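Local structure of phosphodiesterase (Salpingoeca rosetta, 7CJ3) at residues 124-130 / 250-254; 39-45 / 112-116. The protein is a membrane protein whose transmembrane domain is a bacteriorhodopsin-like helical bundle that holds retinal. One frame throughout, in Å; residues are numbered along the deposited sequence.

Interaction 1 of 2, residues 124-130 / 250-254; sequences NPVWLMR and FQVGE
A buried salt bridge leads this contact. Arg130, in the first turn of helix 128-149, reaches Glu254 near the start of helix 250-277: Arg130 NH1 donates to Glu254 OE2 at 2.6 Å and Arg130 NH2 to Glu254 OE1 at 2.9 Å. With chi1 and chi2 t and chi3 p, the long Arg130 side chain spans 10.7 Å between the CA atoms of Arg130 and Glu254. Glu254 (m, m) has a second salt bridge, to Arg243, and a hydrogen bond with Tyr62 OH, so the buried carboxylate meets two arginines and a hydroxyl. Trp127, the N-cap residue, brings its ring edge to it, CD1 lying 3.3 Å from Glu254 OE2. CA atoms of Trp127 and Glu254 are 10.3 Å apart, those of Asn124 and Phe250 7.0 Å. Phe250 (chi1 t) offers a flat face to rigid Pro125, whose CD makes a CH-pi contact 3.8 Å from the Phe250 centroid. This ion pair with aromatic-proline packing joins two helix starts of the bacteriorhodopsin-like bundle, beside strand 117-118, Leu58 and Tyr106.

Interaction 2 of 2, residues 39-45 / 112-116; sequences LIFFANP and LNLYF
Leu112 is the first residue to leave helix 86-111, and from it 112-116 runs largely extended past the C-terminal end of helix 17-41 and residues 42-44, which turn into helix 45-54 (Ala43 N to Ile40 O, 3.3 Å). Leu112 CD1 meets Ile40 CD1 at 4.1 Å. Asn113 lies beside the turn, its O 3.1 Å from Ala43 CB, a closeness the small alanine permits; Asn113 and Pro45 CA atoms are 5.6 Å apart. Leu114 (m, t) is buried, its CD2 3.8 Å from Ile40 CG1 and 3.9 Å from Leu39 CB. A water weakly links Leu114 O (2.5 Å) to Asn44 N (3.4 Å). Tyr115 N donates to Leu39 O, 2.9 Å and almost linear, fastening the extended linker to the helix end by one backbone hydrogen bond. Tyr115 CB (chi1 t) packs 3.9 Å from Leu39 CD2, with Tyr115 and Ala43 CA atoms 3.9 Å apart. This is plain packing at the bundle's end: Asn44 caps helix 45-54 through Ala47 N, and Leu39 and Leu114 pack on Met129 of helix 128-149.

Along the chain the two interactions come in series, 39-45 / 112-116 closing before 124-130 / 250-254 opens, yet their centres lie about 14 Å apart on the same side of the chain's centre and they touch directly. Met129 CE meets Leu114 CD1 at 3.6 Å, Leu128 CD1 meets Tyr115 CD2 at 3.8 Å, and Pro125 CB meets Phe116 CD2 at 3.6 Å. The antiparallel hairpin of strands 117-118 and 125-126 is the bridge, following 112-116 and leading into helix 128-149. Interaction 1 is buried, with the Arg130 side chain about 7 Å from the retinal; interaction 2 is more peripheral. Together they tie helices 17-41, 86-111, 128-149 and 250-277 into one continuous packing layer at that end of the bundle.

Interaction 1 of 2, residues 124-130 / 250-254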
ATOM      1  N   ASN B 124      19.412  16.737 -13.357  1.00 35.74           N
ATOM      2  CA  ASN B 124      18.684  15.621 -12.702  1.00 32.08           C
ATOM      3  C   ASN B 124      17.943  14.865 -13.788  1.00 30.44           C
ATOM      4  O   ASN B 124      17.637  15.423 -14.834  1.00 26.81           O
ATOM      5  CB  ASN B 124      17.701  16.115 -11.626  1.00 29.72           C
ATOM      6  CG  ASN B 124      18.349  16.383 -10.278  1.00 25.63           C
ATOM      7  OD1 ASN B 124      19.485  15.999 -10.045  1.00 23.04           O
ATOM      8  ND2 ASN B 124      17.639  17.039  -9.383  1.00 26.79           N
ATOM      9  N   PRO B 125      17.633  13.567 -13.579  1.00 32.31           N
ATOM     10  CA  PRO B 125      16.884  12.804 -14.587  1.00 30.47           C
ATOM     11  C   PRO B 125      15.386  13.149 -14.634  1.00 29.39           C
ATOM     12  O   PRO B 125      14.783  13.372 -13.616  1.00 31.73           O
ATOM     13  CB  PRO B 125      17.116  11.336 -14.198  1.00 30.42           C
ATOM     14  CG  PRO B 125      17.584  11.359 -12.742  1.00 32.82           C
ATOM     15  CD  PRO B 125      18.035  12.771 -12.409  1.00 29.96           C
ATOM     16  N   VAL B 126      14.829  13.184 -15.838  1.00 29.47           N
ATOM     17  CA  VAL B 126      13.393  13.386 -16.139  1.00 29.24           C
ATOM     18  C   VAL B 126      12.835  12.040 -16.609  1.00 30.75           C
ATOM     19  O   VAL B 126      13.117  11.626 -17.742  1.00 37.04           O
ATOM     20  CB  VAL B 126      13.221  14.468 -17.220  1.00 28.18           C
ATOM     21  CG1 VAL B 126      11.762  14.871 -17.414  1.00 29.10           C
ATOM     22  CG2 VAL B 126      14.077  15.676 -16.921  1.00 27.40           C
ATOM     23  N   TRP B 127      12.068  11.370 -15.753  1.00 30.22           N
ATOM     24  CA  TRP B 127      11.541  10.010 -16.007  1.00 26.88           C
ATOM     25  C   TRP B 127      10.330  10.134 -16.927  1.00 26.62           C
ATOM     26  O   TRP B 127       9.218  10.507 -16.415  1.00 26.35           O
ATOM     27  CB  TRP B 127      11.168   9.342 -14.696  1.00 25.13           C
ATOM     28  CG  TRP B 127      12.290   9.167 -13.720  1.00 25.37           C
ATOM     29  CD1 TRP B 127      12.278   9.529 -12.400  1.00 27.09           C
ATOM     30  CD2 TRP B 127      13.549   8.503 -13.933  1.00 26.35           C
ATOM     31  NE1 TRP B 127      13.441   9.149 -11.788  1.00 26.30           N
ATOM     32  CE2 TRP B 127      14.245   8.530 -12.703  1.00 27.05           C
ATOM     33  CE3 TRP B 127      14.153   7.873 -15.027  1.00 25.40           C
ATOM     34  CZ2 TRP B 127      15.518   7.972 -12.549  1.00 29.07           C
ATOM     35  CZ3 TRP B 127      15.416   7.336 -14.870  1.00 25.14           C
ATOM     36  CH2 TRP B 127      16.085   7.364 -13.647  1.00 26.50           C
ATOM     37  N   LEU B 128      10.518   9.807 -18.218  1.00 24.24           N
ATOM     38  CA  LEU B 128       9.455   9.896 -19.253  1.00 23.41           C
ATOM     39  C   LEU B 128       8.371   8.838 -18.985  1.00 22.35           C
ATOM     40  O   LEU B 128       7.190   9.025 -19.387  1.00 19.78           O
ATOM     41  CB  LEU B 128      10.142   9.692 -20.601  1.00 25.21           C
ATOM     42  CG  LEU B 128      11.037  10.863 -21.037  1.00 26.06           C
ATOM     43  CD1 LEU B 128      12.026  10.443 -22.127  1.00 25.44           C
ATOM     44  CD2 LEU B 128      10.179  12.037 -21.503  1.00 26.36           C
ATOM     45  N   MET B 129       8.741   7.772 -18.281  1.00 22.24           N
ATOM     46  CA  MET B 129       7.802   6.681 -17.892  1.00 22.96           C
ATOM     47  C   MET B 129       6.788   7.201 -16.859  1.00 19.30           C
ATOM     48  O   MET B 129       5.587   6.957 -17.053  1.00 17.62           O
ATOM     49  CB  MET B 129       8.553   5.459 -17.352  1.00 25.94           C
ATOM     50  CG  MET B 129       7.649   4.281 -17.037  1.00 29.33           C
ATOM     51  SD  MET B 129       6.846   3.527 -18.465  1.00 33.87           S
ATOM     52  CE  MET B 129       8.168   2.399 -18.904  1.00 37.02           C
ATOM     53  N   ARG B 130       7.230   7.940 -15.841  1.00 17.79           N
ATOM     54  CA  ARG B 130       6.292   8.581 -14.881  1.00 17.29           C
ATOM     55  C   ARG B 130       5.357   9.516 -15.659  1.00 18.66           C
ATOM     56  O   ARG B 130       4.124   9.352 -15.513  1.00 18.39           O
ATOM     57  CB  ARG B 130       6.992   9.297 -13.734  1.00 15.58           C
ATOM     58  CG  ARG B 130       6.023   9.746 -12.643  1.00 16.00           C
ATOM     59  CD  ARG B 130       6.721  10.071 -11.322  1.00 15.89           C
ATOM     60  NE  ARG B 130       7.883  10.926 -11.527  1.00 15.40           N
ATOM     61  CZ  ARG B 130       8.983  10.923 -10.770  1.00 16.74           C
ATOM     62  NH1 ARG B 130       9.080  10.146  -9.692  1.00 18.61           N
ATOM     63  NH2 ARG B 130       9.984  11.725 -11.076  1.00 16.46           N
ATOM     64  N   PHE B 250      17.120  15.568  -5.183  1.00 32.54           N
ATOM     65  CA  PHE B 250      16.371  14.764  -6.171  1.00 28.09           C
ATOM     66  C   PHE B 250      15.593  13.653  -5.469  1.00 28.10           C
ATOM     67  O   PHE B 250      14.329  13.566  -5.681  1.00 24.45           O
ATOM     68  CB  PHE B 250      17.339  14.179  -7.198  1.00 29.13           C
ATOM     69  CG  PHE B 250      16.588  13.533  -8.321  1.00 32.02           C
ATOM     70  CD1 PHE B 250      15.745  14.295  -9.120  1.00 30.16           C
ATOM     71  CD2 PHE B 250      16.664  12.155  -8.521  1.00 32.75           C
ATOM     72  CE1 PHE B 250      15.013  13.688 -10.129  1.00 31.76           C
ATOM     73  CE2 PHE B 250      15.935  11.556  -9.537  1.00 30.34           C
ATOM     74  CZ  PHE B 250      15.112  12.324 -10.339  1.00 30.47           C
ATOM     75  N   GLN B 251      16.329  12.862  -4.662  1.00 27.69           N
ATOM     76  CA  GLN B 251      15.820  11.675  -3.921  1.00 26.68           C
ATOM     77  C   GLN B 251      14.667  12.066  -2.978  1.00 26.04           C
ATOM     78  O   GLN B 251      13.658  11.343  -2.959  1.00 30.08           O
ATOM     79  CB  GLN B 251      16.959  10.976  -3.175  1.00 26.82           C
ATOM     80  CG  GLN B 251      18.006  10.390  -4.091  1.00 27.45           C
ATOM     81  CD  GLN B 251      18.858   9.297  -3.489  1.00 25.90           C
ATOM     82  OE1 GLN B 251      19.871   9.552  -2.860  1.00 29.38           O
ATOM     83  NE2 GLN B 251      18.469   8.058  -3.700  1.00 24.42           N
ATOM     84  N   VAL B 252      14.778  13.172  -2.236  1.00 24.45           N
ATOM     85  CA  VAL B 252      13.662  13.641  -1.357  1.00 22.46           C
ATOM     86  C   VAL B 252      12.421  13.894  -2.219  1.00 20.76           C
ATOM     87  O   VAL B 252      11.352  13.430  -1.839  1.00 18.98           O
ATOM     88  CB  VAL B 252      14.070  14.876  -0.511  1.00 24.02           C
ATOM     89  CG1 VAL B 252      12.857  15.633   0.030  1.00 25.00           C
ATOM     90  CG2 VAL B 252      15.007  14.503   0.649  1.00 22.86           C
ATOM     91  N   GLY B 253      12.571  14.560  -3.370  1.00 22.47           N
ATOM     92  CA  GLY B 253      11.479  14.794  -4.342  1.00 22.87           C
ATOM     93  C   GLY B 253      10.859  13.506  -4.891  1.00 22.45           C
ATOM     94  O   GLY B 253       9.605  13.446  -5.020  1.00 20.67           O
ATOM     95  N   GLU B 254      11.691  12.513  -5.232  1.00 21.67           N
ATOM     96  CA  GLU B 254      11.234  11.209  -5.789  1.00 22.27           C
ATOM     97  C   GLU B 254      10.347  10.498  -4.764  1.00 21.86           C
ATOM     98  O   GLU B 254       9.261   9.989  -5.157  1.00 21.57           O
ATOM     99  CB  GLU B 254      12.453  10.391  -6.227  1.00 21.79           C
ATOM    100  CG  GLU B 254      13.076  10.934  -7.513  1.00 22.24           C
ATOM    101  CD  GLU B 254      12.046  11.167  -8.605  1.00 22.03           C
ATOM    102  OE1 GLU B 254      11.640  12.315  -8.783  1.00 24.55           O
ATOM    103  OE2 GLU B 254      11.607  10.196  -9.233  1.00 23.18           O
TER

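Interaction 2 of 2, residues 39-45 / 112-116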
ATOM      1  N   LEU B  39      11.211   3.367 -24.871  1.00 32.12           N
ATOM      2  CA  LEU B  39      12.075   3.722 -23.696  1.00 33.06           C
ATOM      3  C   LEU B  39      13.151   2.645 -23.464  1.00 30.45           C
ATOM      4  O   LEU B  39      14.295   2.998 -23.094  1.00 26.78           O
ATOM      5  CB  LEU B  39      11.187   3.934 -22.467  1.00 35.54           C
ATOM      6  CG  LEU B  39      10.406   5.250 -22.459  1.00 37.82           C
ATOM      7  CD1 LEU B  39       9.672   5.428 -21.139  1.00 40.27           C
ATOM      8  CD2 LEU B  39      11.323   6.438 -22.717  1.00 37.40           C
ATOM      9  N   ILE B  40      12.840   1.369 -23.731  1.00 29.96           N
ATOM     10  CA  ILE B  40      13.839   0.261 -23.639  1.00 32.40           C
ATOM     11  C   ILE B  40      14.855   0.388 -24.783  1.00 31.77           C
ATOM     12  O   ILE B  40      16.094   0.316 -24.500  1.00 26.88           O
ATOM     13  CB  ILE B  40      13.141  -1.113 -23.624  1.00 34.86           C
ATOM     14  CG1 ILE B  40      12.482  -1.338 -22.252  1.00 32.02           C
ATOM     15  CG2 ILE B  40      14.132  -2.247 -23.935  1.00 36.94           C
ATOM     16  CD1 ILE B  40      11.550  -2.512 -22.182  1.00 33.64           C
ATOM     17  N   PHE B  41      14.347   0.543 -26.011  1.00 31.20           N
ATOM     18  CA  PHE B  41      15.145   0.516 -27.264  1.00 32.86           C
ATOM     19  C   PHE B  41      16.137   1.683 -27.246  1.00 34.79           C
ATOM     20  O   PHE B  41      17.317   1.464 -27.595  1.00 37.77           O
ATOM     21  CB  PHE B  41      14.220   0.495 -28.490  1.00 35.96           C
ATOM     22  CG  PHE B  41      13.232  -0.662 -28.533  1.00 39.95           C
ATOM     23  CD1 PHE B  41      12.063  -0.617 -29.281  1.00 41.16           C
ATOM     24  CD2 PHE B  41      13.490  -1.825 -27.807  1.00 37.35           C
ATOM     25  CE1 PHE B  41      11.184  -1.696 -29.290  1.00 39.60           C
ATOM     26  CE2 PHE B  41      12.612  -2.889 -27.818  1.00 32.25           C
ATOM     27  CZ  PHE B  41      11.456  -2.827 -28.552  1.00 35.66           C
ATOM     28  N   PHE B  42      15.722   2.865 -26.759  1.00 35.94           N
ATOM     29  CA  PHE B  42      16.562   4.098 -26.777  1.00 33.64           C
ATOM     30  C   PHE B  42      17.320   4.307 -25.457  1.00 29.75           C
ATOM     31  O   PHE B  42      18.012   5.296 -25.341  1.00 32.28           O
ATOM     32  CB  PHE B  42      15.711   5.305 -27.167  1.00 33.07           C
ATOM     33  CG  PHE B  42      15.245   5.312 -28.601  1.00 35.30           C
ATOM     34  CD1 PHE B  42      16.163   5.407 -29.641  1.00 35.62           C
ATOM     35  CD2 PHE B  42      13.891   5.290 -28.915  1.00 37.47           C
ATOM     36  CE1 PHE B  42      15.740   5.434 -30.964  1.00 39.78           C
ATOM     37  CE2 PHE B  42      13.464   5.340 -30.233  1.00 39.35           C
ATOM     38  CZ  PHE B  42      14.390   5.402 -31.256  1.00 43.14           C
ATOM     39  N   ALA B  43      17.242   3.405 -24.487  1.00 28.88           N
ATOM     40  CA  ALA B  43      17.948   3.572 -23.202  1.00 29.86           C
ATOM     41  C   ALA B  43      19.463   3.594 -23.418  1.00 29.69           C
ATOM     42  O   ALA B  43      19.927   2.972 -24.343  1.00 34.39           O
ATOM     43  CB  ALA B  43      17.547   2.484 -22.239  1.00 29.68           C
ATOM     44  N   ASN B  44      20.193   4.305 -22.565  1.00 34.55           N
ATOM     45  CA  ASN B  44      21.670   4.222 -22.387  1.00 38.84           C
ATOM     46  C   ASN B  44      21.921   3.561 -21.026  1.00 42.27           C
ATOM     47  O   ASN B  44      21.789   4.212 -19.979  1.00 41.05           O
ATOM     48  CB  ASN B  44      22.329   5.610 -22.499  1.00 40.05           C
ATOM     49  CG  ASN B  44      23.839   5.592 -22.366  1.00 42.04           C
ATOM     50  OD1 ASN B  44      24.443   4.715 -21.744  1.00 46.79           O
ATOM     51  ND2 ASN B  44      24.463   6.647 -22.845  1.00 43.21           N
ATOM     52  N   PRO B  45      22.263   2.252 -21.001  1.00 40.26           N
ATOM     53  CA  PRO B  45      22.418   1.482 -19.761  1.00 38.68           C
ATOM     54  C   PRO B  45      23.516   1.974 -18.808  1.00 38.59           C
ATOM     55  O   PRO B  45      23.320   1.861 -17.615  1.00 39.66           O
ATOM     56  CB  PRO B  45      22.815   0.075 -20.228  1.00 41.70           C
ATOM     57  CG  PRO B  45      22.328  -0.008 -21.647  1.00 42.40           C
ATOM     58  CD  PRO B  45      22.453   1.400 -22.179  1.00 44.11           C
ATOM     59  N   LEU B 112      14.216  -1.984 -15.077  1.00 29.86           N
ATOM     60  CA  LEU B 112      14.710  -1.876 -16.479  1.00 29.77           C
ATOM     61  C   LEU B 112      15.506  -0.581 -16.650  1.00 31.33           C
ATOM     62  O   LEU B 112      15.331   0.336 -15.823  1.00 32.18           O
ATOM     63  CB  LEU B 112      13.547  -1.960 -17.475  1.00 26.84           C
ATOM     64  CG  LEU B 112      12.615  -3.153 -17.316  1.00 25.40           C
ATOM     65  CD1 LEU B 112      11.364  -2.999 -18.134  1.00 26.21           C
ATOM     66  CD2 LEU B 112      13.319  -4.432 -17.690  1.00 26.38           C
ATOM     67  N   ASN B 113      16.399  -0.595 -17.649  1.00 34.26           N
ATOM     68  CA  ASN B 113      17.135   0.573 -18.206  1.00 30.29           C
ATOM     69  C   ASN B 113      16.192   1.285 -19.182  1.00 29.74           C
ATOM     70  O   ASN B 113      15.930   0.720 -20.284  1.00 26.97           O
ATOM     71  CB  ASN B 113      18.437   0.157 -18.890  1.00 27.61           C
ATOM     72  CG  ASN B 113      19.349  -0.598 -17.958  1.00 26.89           C
ATOM     73  OD1 ASN B 113      19.925  -0.034 -17.046  1.00 28.73           O
ATOM     74  ND2 ASN B 113      19.455  -1.899 -18.145  1.00 30.43           N
ATOM     75  N   LEU B 114      15.679   2.449 -18.759  1.00 30.12           N
ATOM     76  CA  LEU B 114      14.723   3.268 -19.540  1.00 31.13           C
ATOM     77  C   LEU B 114      15.384   4.604 -19.894  1.00 32.67           C
ATOM     78  O   LEU B 114      16.011   5.223 -19.033  1.00 29.61           O
ATOM     79  CB  LEU B 114      13.427   3.456 -18.751  1.00 30.36           C
ATOM     80  CG  LEU B 114      12.669   2.178 -18.397  1.00 31.06           C
ATOM     81  CD1 LEU B 114      11.463   2.508 -17.523  1.00 33.39           C
ATOM     82  CD2 LEU B 114      12.214   1.441 -19.645  1.00 30.42           C
ATOM     83  N   TYR B 115      15.255   4.992 -21.160  1.00 37.47           N
ATOM     84  CA  TYR B 115      15.637   6.311 -21.713  1.00 38.22           C
ATOM     85  C   TYR B 115      14.970   7.389 -20.865  1.00 40.02           C
ATOM     86  O   TYR B 115      13.766   7.251 -20.503  1.00 39.91           O
ATOM     87  CB  TYR B 115      15.194   6.441 -23.171  1.00 40.86           C
ATOM     88  CG  TYR B 115      15.505   7.777 -23.779  1.00 40.01           C
ATOM     89  CD1 TYR B 115      16.805   8.251 -23.818  1.00 38.88           C
ATOM     90  CD2 TYR B 115      14.497   8.570 -24.282  1.00 40.46           C
ATOM     91  CE1 TYR B 115      17.104   9.478 -24.379  1.00 41.81           C
ATOM     92  CE2 TYR B 115      14.768   9.803 -24.853  1.00 42.50           C
ATOM     93  CZ  TYR B 115      16.077  10.249 -24.912  1.00 44.12           C
ATOM     94  OH  TYR B 115      16.341  11.456 -25.489  1.00 44.72           O
ATOM     95  N   PHE B 116      15.753   8.427 -20.556  1.00 39.09           N
ATOM     96  CA  PHE B 116      15.391   9.562 -19.666  1.00 34.29           C
ATOM     97  C   PHE B 116      16.110  10.823 -20.156  1.00 32.06           C
ATOM     98  O   PHE B 116      17.134  10.725 -20.861  1.00 30.66           O
ATOM     99  CB  PHE B 116      15.732   9.215 -18.211  1.00 29.68           C
ATOM    100  CG  PHE B 116      17.201   9.079 -17.919  1.00 26.41           C
ATOM    101  CD1 PHE B 116      17.832   7.862 -18.042  1.00 26.38           C
ATOM    102  CD2 PHE B 116      17.955  10.172 -17.508  1.00 29.37           C
ATOM    103  CE1 PHE B 116      19.179   7.720 -17.717  1.00 29.61           C
ATOM    104  CE2 PHE B 116      19.304  10.044 -17.213  1.00 28.60           C
ATOM    105  CZ  PHE B 116      19.915   8.814 -17.316  1.00 30.08           C
TER
HETATM  106  O   HOH W   1      18.398   4.916 -19.798  1.00 14.55           O